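Local coordinates for protein oxidoreductase (Azotobacter vinelandii, PDB 7D5M) that binds NAD+ in a Rossmann-fold domain and, as an inositol dehydrogenase homolog, probably catalyses NAD-dependent oxidation or reduction of a sugar or polyol substrate, at residues 73-78 with 107-112. Residues are numbered along the deposited sequence; the frame is centred on the assembly and turned at random.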
ATOM      1  N   THR A  73      35.700 -36.162   9.154  1.00 16.20           N
ATOM      2  CA  THR A  73      35.762 -37.325   8.234  1.00 15.99           C
ATOM      3  C   THR A  73      35.527 -36.840   6.804  1.00 15.41           C
ATOM      4  O   THR A  73      36.264 -37.259   5.899  1.00 15.40           O
ATOM      5  CB  THR A  73      34.752 -38.407   8.613  1.00 16.86           C
ATOM      6  OG1 THR A  73      35.019 -38.698   9.986  1.00 17.14           O
ATOM      7  CG2 THR A  73      34.874 -39.625   7.723  1.00 16.56           C
ATOM      8  N   LEU A  74      34.524 -35.984   6.608  1.00 14.53           N
ATOM      9  CA  LEU A  74      34.260 -35.387   5.279  1.00 14.26           C
ATOM     10  C   LEU A  74      35.568 -34.822   4.712  1.00 14.11           C
ATOM     11  O   LEU A  74      35.934 -35.213   3.592  1.00 14.01           O
ATOM     12  CB  LEU A  74      33.196 -34.300   5.421  1.00 14.03           C
ATOM     13  CG  LEU A  74      33.051 -33.357   4.232  1.00 13.80           C
ATOM     14  CD1 LEU A  74      32.429 -34.061   3.037  1.00 13.97           C
ATOM     15  CD2 LEU A  74      32.221 -32.151   4.637  1.00 13.83           C
ATOM     16  N   PHE A  75      36.255 -33.947   5.452  1.00 14.72           N
ATOM     17  CA  PHE A  75      37.461 -33.237   4.949  1.00 15.43           C
ATOM     18  C   PHE A  75      38.585 -34.258   4.730  1.00 16.60           C
ATOM     19  O   PHE A  75      39.213 -34.203   3.663  1.00 17.06           O
ATOM     20  CB  PHE A  75      37.883 -32.094   5.874  1.00 14.92           C
ATOM     21  CG  PHE A  75      36.817 -31.054   6.114  1.00 14.49           C
ATOM     22  CD1 PHE A  75      35.768 -30.886   5.220  1.00 14.16           C
ATOM     23  CD2 PHE A  75      36.863 -30.238   7.232  1.00 14.83           C
ATOM     24  CE1 PHE A  75      34.786 -29.935   5.451  1.00 13.89           C
ATOM     25  CE2 PHE A  75      35.879 -29.286   7.459  1.00 14.52           C
ATOM     26  CZ  PHE A  75      34.839 -29.143   6.574  1.00 13.94           C
ATOM     27  N   GLU A  76      38.800 -35.181   5.672  1.00 18.66           N
ATOM     28  CA  GLU A  76      39.927 -36.155   5.601  1.00 19.54           C
ATOM     29  C   GLU A  76      39.709 -37.113   4.423  1.00 18.99           C
ATOM     30  O   GLU A  76      40.670 -37.311   3.655  1.00 19.83           O
ATOM     31  CB  GLU A  76      40.093 -36.921   6.920  1.00 22.27           C
ATOM     32  CG  GLU A  76      41.134 -38.033   6.846  1.00 25.12           C
ATOM     33  CD  GLU A  76      41.364 -38.818   8.132  1.00 29.60           C
ATOM     34  OE1 GLU A  76      40.431 -38.876   8.975  1.00 31.07           O
ATOM     35  OE2 GLU A  76      42.484 -39.372   8.291  1.00 33.71           O
ATOM     36  N   GLN A  77      38.508 -37.683   4.286  1.00 17.72           N
ATOM     37  CA  GLN A  77      38.191 -38.695   3.239  1.00 17.52           C
ATOM     38  C   GLN A  77      38.189 -38.020   1.866  1.00 17.05           C
ATOM     39  O   GLN A  77      38.721 -38.614   0.907  1.00 17.32           O
ATOM     40  CB  GLN A  77      36.860 -39.391   3.522  1.00 18.56           C
ATOM     41  CG  GLN A  77      36.909 -40.351   4.703  1.00 20.60           C
ATOM     42  CD  GLN A  77      37.964 -41.414   4.513  1.00 22.62           C
ATOM     43  OE1 GLN A  77      38.017 -42.087   3.483  1.00 24.98           O
ATOM     44  NE2 GLN A  77      38.829 -41.551   5.501  1.00 24.86           N
ATOM     45  N   GLU A  78      37.617 -36.816   1.761  1.00 16.44           N
ATOM     46  CA  GLU A  78      37.528 -36.115   0.454  1.00 16.39           C
ATOM     47  C   GLU A  78      38.938 -35.757  -0.036  1.00 16.68           C
ATOM     48  O   GLU A  78      39.166 -35.829  -1.248  1.00 16.42           O
ATOM     49  CB  GLU A  78      36.582 -34.914   0.564  1.00 15.77           C
ATOM     50  CG  GLU A  78      35.124 -35.342   0.597  1.00 15.51           C
ATOM     51  CD  GLU A  78      34.601 -35.866  -0.731  1.00 15.41           C
ATOM     52  OE1 GLU A  78      34.786 -35.152  -1.758  1.00 15.03           O
ATOM     53  OE2 GLU A  78      34.019 -36.986  -0.741  1.00 14.65           O
ATOM     54  N   ALA A 107      42.240 -27.291   6.002  1.00 17.79           N
ATOM     55  CA  ALA A 107      42.188 -28.384   4.998  1.00 17.36           C
ATOM     56  C   ALA A 107      42.272 -27.825   3.570  1.00 15.92           C
ATOM     57  O   ALA A 107      42.173 -28.626   2.627  1.00 16.99           O
ATOM     58  CB  ALA A 107      40.946 -29.218   5.194  1.00 17.45           C
ATOM     59  N   GLY A 108      42.484 -26.518   3.403  1.00 15.54           N
ATOM     60  CA  GLY A 108      42.676 -25.875   2.089  1.00 14.68           C
ATOM     61  C   GLY A 108      41.373 -25.750   1.318  1.00 14.44           C
ATOM     62  O   GLY A 108      41.427 -25.642   0.082  1.00 14.40           O
ATOM     63  N   LEU A 109      40.232 -25.729   2.013  1.00 12.98           N
ATOM     64  CA  LEU A 109      38.905 -25.611   1.355  1.00 12.89           C
ATOM     65  C   LEU A 109      38.414 -24.162   1.433  1.00 13.29           C
ATOM     66  O   LEU A 109      38.643 -23.504   2.455  1.00 12.95           O
ATOM     67  CB  LEU A 109      37.907 -26.551   2.028  1.00 12.52           C
ATOM     68  CG  LEU A 109      38.261 -28.036   1.999  1.00 12.61           C
ATOM     69  CD1 LEU A 109      37.243 -28.834   2.799  1.00 12.86           C
ATOM     70  CD2 LEU A 109      38.340 -28.555   0.567  1.00 13.40           C
ATOM     71  N   HIS A 110      37.736 -23.698   0.379  1.00 13.02           N
ATOM     72  CA  HIS A 110      36.907 -22.471   0.428  1.00 12.85           C
ATOM     73  C   HIS A 110      35.650 -22.772   1.245  1.00 12.44           C
ATOM     74  O   HIS A 110      35.225 -23.943   1.308  1.00 11.97           O
ATOM     75  CB  HIS A 110      36.559 -21.972  -0.974  1.00 13.09           C
ATOM     76  CG  HIS A 110      37.746 -21.763  -1.840  1.00 13.14           C
ATOM     77  ND1 HIS A 110      38.593 -20.690  -1.684  1.00 13.75           N
ATOM     78  CD2 HIS A 110      38.221 -22.490  -2.871  1.00 13.76           C
ATOM     79  CE1 HIS A 110      39.525 -20.746  -2.611  1.00 14.33           C
ATOM     80  NE2 HIS A 110      39.329 -21.858  -3.339  1.00 13.91           N
ATOM     81  N   VAL A 111      35.095 -21.744   1.867  1.00 12.37           N
ATOM     82  CA  VAL A 111      33.951 -21.907   2.796  1.00 11.61           C
ATOM     83  C   VAL A 111      32.880 -20.881   2.450  1.00 11.70           C
ATOM     84  O   VAL A 111      33.216 -19.720   2.110  1.00 11.31           O
ATOM     85  CB  VAL A 111      34.399 -21.783   4.266  1.00 12.13           C
ATOM     86  CG1 VAL A 111      33.222 -21.966   5.218  1.00 12.44           C
ATOM     87  CG2 VAL A 111      35.517 -22.761   4.590  1.00 12.03           C
ATOM     88  N   VAL A 112      31.625 -21.316   2.539  1.00 11.27           N
ATOM     89  CA  VAL A 112      30.469 -20.404   2.735  1.00 11.30           C
ATOM     90  C   VAL A 112      29.913 -20.711   4.119  1.00 11.81           C
ATOM     91  O   VAL A 112      29.438 -21.844   4.345  1.00 11.02           O
ATOM     92  CB  VAL A 112      29.400 -20.556   1.647  1.00 11.10           C
ATOM     93  CG1 VAL A 112      28.250 -19.596   1.905  1.00 10.70           C
ATOM     94  CG2 VAL A 112      29.987 -20.345   0.259  1.00 11.55           C
TER
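In the NAD-binding Rossmann domain, helix 71-78 packs through Phe75 against Ala107 and Leu109, in the turn that leads from helix 97-106 into strand 110-113. Of residues 73-78 only Phe75 takes part in this small apolar contact, which buries 111 Å² in all. Its ring meets a single methyl of Leu109: CD1 of Leu109 lies 3.5 Å from Phe75 CD1 and 3.8 Å from Phe75 CE1, coming at the ring obliquely. Nearer the helix backbone, Phe75 CB sits 4.3 Å from the methyl CB of Ala107. With CG anti to its carbonyl carbon (chi1 -60°), Leu109 extends through a trans chi2 of 175° that carries CD1 to the aromatic ring. Between Ala107 and Leu109, Gly108, with a positive phi of 75°, closes helix 97-106 in a Schellman motif, and CB of both Ala107 and Leu109 points toward segment 73-78. Phe75 and Leu109 are buried, whereas Ala107 is exposed to solvent. The Phe75 side chain also touches Val88 of strand 87-91 and Ala103 and Ala104 of helix 97-106, while strand 110-113, which begins just after Leu109, runs in the parallel sheet between strands 87-91 and 138-140.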